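Long-range contacts in endonuclease 8-like L720 (Acanthamoeba polyphaga mimivirus, PDB 4MB7), which is an endonuclease VIII-like member of the Fpg/Nei family that pairs an N-terminal beta sandwich with a helical H2TH domain and holds a zinc ion: residues A[14-19]-A[91-96]; A[63-68]-A[104-109]; A[137-142]-A[149-154]. All blocks are in the same frame, centred on the assembly; numbering follows the deposited sequence.

All three contacts are partly buried; contact 1 is the most peripheral, its centre about 23 Å from the chain's centre, against about 14 Å for the others. Contacts 1 and 2 belong to the N-terminal beta sandwich. Contact 2 pairs two strands within one sheet, with I65, T67, I106 and L108 on one face and, on the other, an apolar end at V64 and L109 giving way to polar groups toward H68. Contact 1 is at the end of the other sheet, its loop also bonded to strand 40-47 of the first; a histidine-carboxylate bond and a stacked amide mark it. Contact 3, in the helical part, has no hydrogen bond across it, only aromatic stacking and apolar packing.

Contact 1 of 3, residues A[14-19]-A[91-96]; sequences RHTKNH and IQLDND
The imidazole of H19 has the side-chain amide of N95 lying over one face, close to its rim, with ND2 of N95 3.2 Å from CE1 of H19. Ring and amide planes are inclined by only 29°, so this is a stack; no hydrogen bond forms between ND2 of N95 and the ring nitrogens. Near the ring plane, ND1 of H19 donates to OD1 of D94 over 2.8 Å, meeting the syn lone pair of a carboxylate turned steeply, 76°, to the imidazole. The carboxylate would be expected to stabilise a protonated H19. D94 and N95 both sit in the type I turn L93-D96 linking strands 89-93 and 98-102 of the N-terminal beta sandwich, while H19 closes a type II turn begun at T16, just ahead of strand 21-25. Both hold CG in the crowded position between the backbone N and the carbonyl carbon; the second carboxylate oxygen of D94, OD2, accepts from R20 N, and the one amide oxygen of N95, OD1, from I97 N. ND2 of N95 donates to a water at 3.0 Å, and that water donates to O of H15 at 2.6 Å. Beneath these polar groups, CD1 of L93 meets CB of the buried T16 at 3.6 Å, the two side chains crossing at about a right angle. The hydroxyl of T16 is engaged with I13 O and W44 NE1.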
# COMPACT_ATOMS: atom_id res chain seq x y z
N ARG A 14 9.40 -10.31 7.11
CA ARG A 14 10.72 -10.10 6.52
C ARG A 14 11.82 -10.99 7.11
O ARG A 14 12.88 -11.16 6.50
CB ARG A 14 11.14 -8.63 6.61
CG ARG A 14 11.32 -8.09 8.02
CD ARG A 14 11.88 -6.68 7.98
NE ARG A 14 11.83 -6.03 9.28
CZ ARG A 14 12.26 -4.79 9.52
NH1 ARG A 14 12.78 -4.07 8.53
NH2 ARG A 14 12.17 -4.27 10.73
N HIS A 15 11.57 -11.56 8.28
CA HIS A 15 12.56 -12.43 8.91
C HIS A 15 12.49 -13.86 8.39
O HIS A 15 13.03 -14.79 8.99
CB HIS A 15 12.45 -12.38 10.43
CG HIS A 15 12.87 -11.06 11.02
ND1 HIS A 15 11.97 -10.09 11.39
CD2 HIS A 15 14.10 -10.56 11.28
CE1 HIS A 15 12.63 -9.04 11.86
NE2 HIS A 15 13.92 -9.30 11.81
N THR A 16 11.80 -14.03 7.26
CA THR A 16 11.84 -15.29 6.51
C THR A 16 12.98 -15.25 5.49
O THR A 16 13.25 -16.23 4.80
CB THR A 16 10.51 -15.57 5.79
OG1 THR A 16 10.14 -14.44 5.00
CG2 THR A 16 9.41 -15.87 6.80
N LYS A 17 13.64 -14.09 5.41
CA LYS A 17 14.81 -13.90 4.56
C LYS A 17 15.87 -14.97 4.81
O LYS A 17 16.06 -15.41 5.94
CB LYS A 17 15.39 -12.51 4.82
CG LYS A 17 16.71 -12.22 4.12
CD LYS A 17 17.30 -10.90 4.59
CE LYS A 17 18.68 -10.68 4.00
NZ LYS A 17 19.27 -9.38 4.44
N ASN A 18 16.52 -15.40 3.72
CA ASN A 18 17.59 -16.41 3.74
C ASN A 18 17.14 -17.85 3.95
O ASN A 18 17.97 -18.75 4.07
CB ASN A 18 18.70 -16.04 4.73
CG ASN A 18 19.37 -14.72 4.39
OD1 ASN A 18 19.56 -14.40 3.22
ND2 ASN A 18 19.74 -13.96 5.41
N HIS A 19 15.83 -18.08 3.98
CA HIS A 19 15.31 -19.44 4.13
C HIS A 19 14.88 -20.04 2.80
O HIS A 19 14.51 -19.33 1.87
CB HIS A 19 14.17 -19.48 5.15
CG HIS A 19 14.62 -19.28 6.56
ND1 HIS A 19 15.18 -20.29 7.32
CD2 HIS A 19 14.62 -18.18 7.35
CE1 HIS A 19 15.49 -19.83 8.51
NE2 HIS A 19 15.16 -18.55 8.56
N ILE A 91 3.40 -21.10 1.06
CA ILE A 91 4.83 -21.36 0.99
C ILE A 91 5.37 -21.87 2.32
O ILE A 91 5.36 -21.16 3.32
CB ILE A 91 5.63 -20.10 0.59
CG1 ILE A 91 5.15 -19.57 -0.76
CG2 ILE A 91 7.12 -20.42 0.53
CD1 ILE A 91 5.96 -18.40 -1.28
N GLN A 92 5.82 -23.12 2.32
CA GLN A 92 6.47 -23.68 3.50
C GLN A 92 7.99 -23.59 3.38
O GLN A 92 8.56 -24.01 2.37
CB GLN A 92 6.04 -25.12 3.75
CG GLN A 92 6.71 -25.73 4.98
CD GLN A 92 6.04 -27.00 5.46
OE1 GLN A 92 5.01 -27.42 4.92
NE2 GLN A 92 6.62 -27.63 6.47
N LEU A 93 8.64 -23.05 4.40
CA LEU A 93 10.08 -22.87 4.39
C LEU A 93 10.81 -23.99 5.15
O LEU A 93 10.17 -24.86 5.75
CB LEU A 93 10.44 -21.51 4.99
CG LEU A 93 9.75 -20.35 4.27
CD1 LEU A 93 10.00 -19.04 5.00
CD2 LEU A 93 10.24 -20.26 2.83
N ASP A 94 12.14 -23.96 5.11
CA ASP A 94 12.95 -25.01 5.72
C ASP A 94 12.91 -25.03 7.25
O ASP A 94 13.30 -26.02 7.87
CB ASP A 94 14.40 -24.93 5.22
CG ASP A 94 15.00 -23.55 5.37
OD1 ASP A 94 14.50 -22.76 6.20
OD2 ASP A 94 15.98 -23.25 4.67
N ASN A 95 12.44 -23.95 7.85
CA ASN A 95 12.32 -23.88 9.30
C ASN A 95 10.88 -24.10 9.79
O ASN A 95 10.51 -23.64 10.87
CB ASN A 95 12.86 -22.56 9.84
CG ASN A 95 12.13 -21.35 9.29
OD1 ASN A 95 11.23 -21.48 8.46
ND2 ASN A 95 12.51 -20.17 9.76
N ASP A 96 10.09 -24.78 8.97
CA ASP A 96 8.69 -25.11 9.28
C ASP A 96 7.73 -23.92 9.33
O ASP A 96 6.55 -24.08 9.64
CB ASP A 96 8.58 -25.95 10.56
CG ASP A 96 8.58 -27.44 10.29
OD1 ASP A 96 9.08 -27.86 9.22
OD2 ASP A 96 8.09 -28.20 11.15
O HOH W 1 12.25 -17.14 9.66

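Contact 2 of 3, residues A[63-68]-A[104-109]; sequences YVIRTH and SQITLL
R66 and H68 both carry CG anti to the backbone N (chi1 177° for H68), whereas Q105 sets CG beside its backbone N (chi1 -64°) and then runs extended, so that Q105 and H68 lie side by side and point the same way. Their strands, 63-70 and 104-109, are antiparallel neighbours in one sheet of the Fpg/Nei N-terminal beta sandwich, with 104-109 at the sheet's edge. V64 with L109, R66 with T107 and H68 with Q105 are hydrogen-bonded pairs, each joined by two main-chain bonds. The shortest is L109 N to V64 O at 2.6 Å, nearly along the C=O axis. Between them, in the non-hydrogen-bonded pairs I65-L108 and T67-I106, CA-H groups lean on carbonyls, as CA of T67 does on O of Q105 at 3.4 Å. I65, T67, I106 and L108 share one face; there CG2 of I65 touches CG2 of I106 at 3.8 Å, and the hydroxyl of T67 bonds to NE1 of W101 in the other sheet. At one end, CD1 of L108 reaches CD1 of Y63 at 3.6 Å. On the reverse face V64 and L109 pack against I130 of helix 126-136, and CD1 of L109 approaches CB of R66. Toward H68 this face turns polar: OE1 of Q105 lies in the plane of the H68 ring and takes a weak, long but nearly straight bond from ND1 of H68 (3.4 Å). A sulfate ion, probably from the crystallisation liquor, lies about 3 Å from the H68 side chain. R66 bends at chi3 (70°); its guanidinium makes a cation-pi contact with Y50, and its NE donates 2.9 Å to a water in the guanidinium plane, which in turn donates to O of Q105.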
# COMPACT_ATOMS: atom_id res chain seq x y z
N TYR A 63 13.76 -14.42 -9.66
CA TYR A 63 12.40 -13.94 -9.83
C TYR A 63 11.98 -13.01 -8.70
O TYR A 63 12.52 -13.06 -7.60
CB TYR A 63 11.42 -15.11 -9.91
CG TYR A 63 11.50 -15.91 -11.19
CD1 TYR A 63 11.01 -15.40 -12.38
CD2 TYR A 63 12.07 -17.18 -11.20
CE1 TYR A 63 11.08 -16.13 -13.56
CE2 TYR A 63 12.15 -17.91 -12.37
CZ TYR A 63 11.65 -17.39 -13.54
OH TYR A 63 11.73 -18.12 -14.70
N VAL A 64 11.01 -12.15 -9.00
CA VAL A 64 10.41 -11.29 -7.98
C VAL A 64 8.91 -11.52 -7.95
O VAL A 64 8.23 -11.40 -8.97
CB VAL A 64 10.70 -9.80 -8.24
CG1 VAL A 64 9.93 -8.93 -7.25
CG2 VAL A 64 12.20 -9.52 -8.15
N ILE A 65 8.39 -11.86 -6.78
CA ILE A 65 6.95 -11.99 -6.60
C ILE A 65 6.39 -10.69 -6.03
O ILE A 65 6.83 -10.23 -4.98
CB ILE A 65 6.60 -13.15 -5.66
CG1 ILE A 65 7.05 -14.48 -6.26
CG2 ILE A 65 5.10 -13.18 -5.40
CD1 ILE A 65 6.75 -15.67 -5.38
N ARG A 66 5.43 -10.11 -6.74
CA ARG A 66 4.79 -8.89 -6.29
C ARG A 66 3.39 -9.18 -5.76
O ARG A 66 2.58 -9.83 -6.43
CB ARG A 66 4.70 -7.86 -7.43
CG ARG A 66 4.18 -6.51 -6.99
CD ARG A 66 3.86 -5.62 -8.18
NE ARG A 66 2.69 -6.11 -8.91
CZ ARG A 66 2.32 -5.70 -10.12
NH1 ARG A 66 3.04 -4.78 -10.75
NH2 ARG A 66 1.25 -6.21 -10.69
N THR A 67 3.12 -8.71 -4.56
CA THR A 67 1.82 -8.90 -3.93
C THR A 67 1.10 -7.57 -3.75
O THR A 67 1.66 -6.61 -3.21
CB THR A 67 1.95 -9.58 -2.56
OG1 THR A 67 2.60 -10.85 -2.72
CG2 THR A 67 0.58 -9.80 -1.94
N HIS A 68 -0.13 -7.50 -4.23
CA HIS A 68 -1.01 -6.37 -3.95
C HIS A 68 -2.19 -6.87 -3.12
O HIS A 68 -3.06 -7.57 -3.63
CB HIS A 68 -1.50 -5.74 -5.25
CG HIS A 68 -2.47 -4.62 -5.04
ND1 HIS A 68 -3.49 -4.33 -5.92
CD2 HIS A 68 -2.57 -3.70 -4.05
CE1 HIS A 68 -4.17 -3.30 -5.48
NE2 HIS A 68 -3.63 -2.89 -4.34
N SER A 104 -5.43 -11.53 -2.38
CA SER A 104 -4.37 -10.67 -2.90
C SER A 104 -4.10 -10.95 -4.36
O SER A 104 -4.28 -12.07 -4.84
CB SER A 104 -3.08 -10.87 -2.09
OG SER A 104 -3.28 -10.57 -0.72
N GLN A 105 -3.68 -9.91 -5.08
CA GLN A 105 -3.18 -10.07 -6.43
C GLN A 105 -1.71 -10.44 -6.36
O GLN A 105 -0.90 -9.72 -5.78
CB GLN A 105 -3.38 -8.79 -7.24
CG GLN A 105 -4.85 -8.42 -7.44
CD GLN A 105 -5.03 -7.14 -8.23
OE1 GLN A 105 -4.06 -6.44 -8.54
NE2 GLN A 105 -6.28 -6.83 -8.56
N ILE A 106 -1.37 -11.58 -6.95
CA ILE A 106 -0.01 -12.11 -6.88
C ILE A 106 0.55 -12.28 -8.28
O ILE A 106 -0.02 -13.00 -9.11
CB ILE A 106 0.01 -13.46 -6.14
CG1 ILE A 106 -0.61 -13.31 -4.74
CG2 ILE A 106 1.43 -14.00 -6.05
CD1 ILE A 106 -0.89 -14.62 -4.05
N THR A 107 1.67 -11.62 -8.55
CA THR A 107 2.23 -11.56 -9.89
C THR A 107 3.71 -11.93 -9.90
O THR A 107 4.48 -11.47 -9.06
CB THR A 107 2.07 -10.15 -10.49
OG1 THR A 107 0.68 -9.79 -10.49
CG2 THR A 107 2.60 -10.10 -11.91
N LEU A 108 4.10 -12.77 -10.85
CA LEU A 108 5.51 -13.07 -11.07
C LEU A 108 6.15 -11.96 -11.90
O LEU A 108 5.66 -11.62 -12.98
CB LEU A 108 5.67 -14.40 -11.80
CG LEU A 108 7.12 -14.83 -12.05
CD1 LEU A 108 7.75 -15.32 -10.76
CD2 LEU A 108 7.20 -15.88 -13.15
N LEU A 109 7.23 -11.40 -11.39
CA LEU A 109 7.98 -10.39 -12.14
C LEU A 109 9.38 -10.90 -12.47
O LEU A 109 10.17 -11.19 -11.58
CB LEU A 109 8.06 -9.08 -11.36
CG LEU A 109 6.74 -8.36 -11.07
CD1 LEU A 109 7.00 -7.04 -10.36
CD2 LEU A 109 5.94 -8.14 -12.34
O HOH W 2 0.64 -7.63 -7.60

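Contact 3 of 3, residues A[137-142]-A[149-154]; sequences MKYDLS and NLFQSH
Y139 and H154 form an offset stack with ring planes only 5° apart and centroids 4.0 Å from each other. CE2 of Y139 stands over the centre of the imidazole, with ND1 of H154 3.4 Å from it, whereas over the phenol ring the imidazole is displaced toward the rim. L150, one helical turn earlier, meets the same phenol at its edge, CG of L150 to CE1 of Y139 at 3.6 Å. The extended chain of K138 then continues this apolar surface, its CD 3.6 Å from CD2 of L150. CD1 of F151 lies 3.7 Å from O of Y139, while CD2 of L141 sits over a face of the F151 ring. L150, F151 and H154 all carry CG anti to the backbone N; L150 and H154 point toward the loop, while F151 leaves the helix alongside it. An Asx turn shapes the loop: OD1 of D140 accepts from N and OG of S142, both above the carboxylate plane, while OD2 is held by G48 N. The contact lies in the helix-two-turn-helix (H2TH) region of the Fpg/Nei family, tying the connection between helices 126-136 and 148-161 back onto the second. H154 also stacks with Y176. L141 packs on L215 and I219 of helix 205-230, and D140 and S142 lie against F46, so the loop is lodged between strand 40-47, helix 148-161 and helix 205-230.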
# COMPACT_ATOMS: atom_id res chain seq x y z
N MET A 137 9.87 3.94 -3.13
CA MET A 137 9.99 3.80 -1.68
C MET A 137 10.25 5.15 -1.01
O MET A 137 9.85 5.38 0.13
CB MET A 137 11.12 2.84 -1.31
CG MET A 137 10.87 1.39 -1.67
SD MET A 137 12.20 0.33 -1.07
CE MET A 137 12.10 0.62 0.69
N LYS A 138 10.92 6.03 -1.74
CA LYS A 138 11.26 7.35 -1.22
C LYS A 138 10.04 8.26 -1.12
O LYS A 138 10.08 9.28 -0.44
CB LYS A 138 12.33 8.00 -2.11
CG LYS A 138 13.63 7.22 -2.20
CD LYS A 138 14.65 7.96 -3.05
CE LYS A 138 15.97 7.21 -3.11
NZ LYS A 138 16.98 7.95 -3.92
N TYR A 139 8.96 7.89 -1.81
CA TYR A 139 7.75 8.71 -1.83
C TYR A 139 6.66 8.13 -0.93
O TYR A 139 5.60 8.73 -0.76
CB TYR A 139 7.22 8.84 -3.26
CG TYR A 139 8.22 9.40 -4.25
CD1 TYR A 139 9.15 10.36 -3.86
CD2 TYR A 139 8.25 8.96 -5.57
CE1 TYR A 139 10.07 10.87 -4.76
CE2 TYR A 139 9.17 9.46 -6.47
CZ TYR A 139 10.07 10.42 -6.06
OH TYR A 139 10.99 10.92 -6.96
N ASP A 140 6.94 6.96 -0.37
CA ASP A 140 6.01 6.28 0.53
C ASP A 140 6.10 6.90 1.92
O ASP A 140 7.12 6.78 2.59
CB ASP A 140 6.35 4.78 0.58
CG ASP A 140 5.31 3.96 1.35
OD1 ASP A 140 4.67 4.48 2.29
OD2 ASP A 140 5.15 2.76 1.01
N LEU A 141 5.02 7.54 2.34
CA LEU A 141 4.98 8.25 3.62
C LEU A 141 5.21 7.35 4.84
O LEU A 141 5.61 7.83 5.90
CB LEU A 141 3.65 9.00 3.77
CG LEU A 141 3.45 10.18 2.83
CD1 LEU A 141 2.00 10.62 2.84
CD2 LEU A 141 4.36 11.33 3.21
N SER A 142 4.96 6.05 4.69
CA SER A 142 5.13 5.12 5.80
C SER A 142 6.46 4.37 5.74
O SER A 142 6.80 3.64 6.67
CB SER A 142 3.98 4.11 5.83
OG SER A 142 4.10 3.16 4.79
N ASN A 149 12.69 15.82 1.10
CA ASN A 149 13.05 16.77 0.06
C ASN A 149 12.73 16.28 -1.35
O ASN A 149 12.23 17.05 -2.18
CB ASN A 149 14.53 17.16 0.16
CG ASN A 149 14.80 18.10 1.32
OD1 ASN A 149 13.91 18.79 1.80
ND2 ASN A 149 16.05 18.14 1.76
N LEU A 150 13.01 15.01 -1.62
CA LEU A 150 12.72 14.43 -2.92
C LEU A 150 11.21 14.29 -3.14
O LEU A 150 10.72 14.46 -4.26
CB LEU A 150 13.42 13.09 -3.09
CG LEU A 150 13.34 12.46 -4.48
CD1 LEU A 150 13.72 13.47 -5.55
CD2 LEU A 150 14.24 11.24 -4.57
N PHE A 151 10.49 13.97 -2.07
CA PHE A 151 9.04 13.84 -2.14
C PHE A 151 8.38 15.17 -2.48
O PHE A 151 7.45 15.23 -3.28
CB PHE A 151 8.47 13.31 -0.82
CG PHE A 151 6.97 13.36 -0.73
CD1 PHE A 151 6.19 12.38 -1.33
CD2 PHE A 151 6.33 14.40 -0.06
CE1 PHE A 151 4.81 12.43 -1.25
CE2 PHE A 151 4.96 14.45 0.02
CZ PHE A 151 4.19 13.47 -0.58
N GLN A 152 8.87 16.24 -1.86
CA GLN A 152 8.31 17.57 -2.08
C GLN A 152 8.53 18.04 -3.51
O GLN A 152 7.62 18.60 -4.13
CB GLN A 152 8.90 18.58 -1.09
CG GLN A 152 8.44 18.38 0.34
CD GLN A 152 6.95 18.62 0.52
OE1 GLN A 152 6.32 19.31 -0.28
NE2 GLN A 152 6.38 18.05 1.57
N SER A 153 9.73 17.82 -4.04
CA SER A 153 10.05 18.18 -5.41
C SER A 153 9.18 17.39 -6.38
O SER A 153 8.65 17.94 -7.35
CB SER A 153 11.53 17.92 -5.71
OG SER A 153 12.36 18.58 -4.78
N HIS A 154 9.04 16.10 -6.11
CA HIS A 154 8.24 15.21 -6.94
C HIS A 154 6.77 15.63 -6.92
O HIS A 154 6.11 15.65 -7.95
CB HIS A 154 8.38 13.77 -6.44
CG HIS A 154 7.72 12.75 -7.32
ND1 HIS A 154 6.76 11.88 -6.85
CD2 HIS A 154 7.87 12.47 -8.63
CE1 HIS A 154 6.35 11.10 -7.83
NE2 HIS A 154 7.01 11.44 -8.93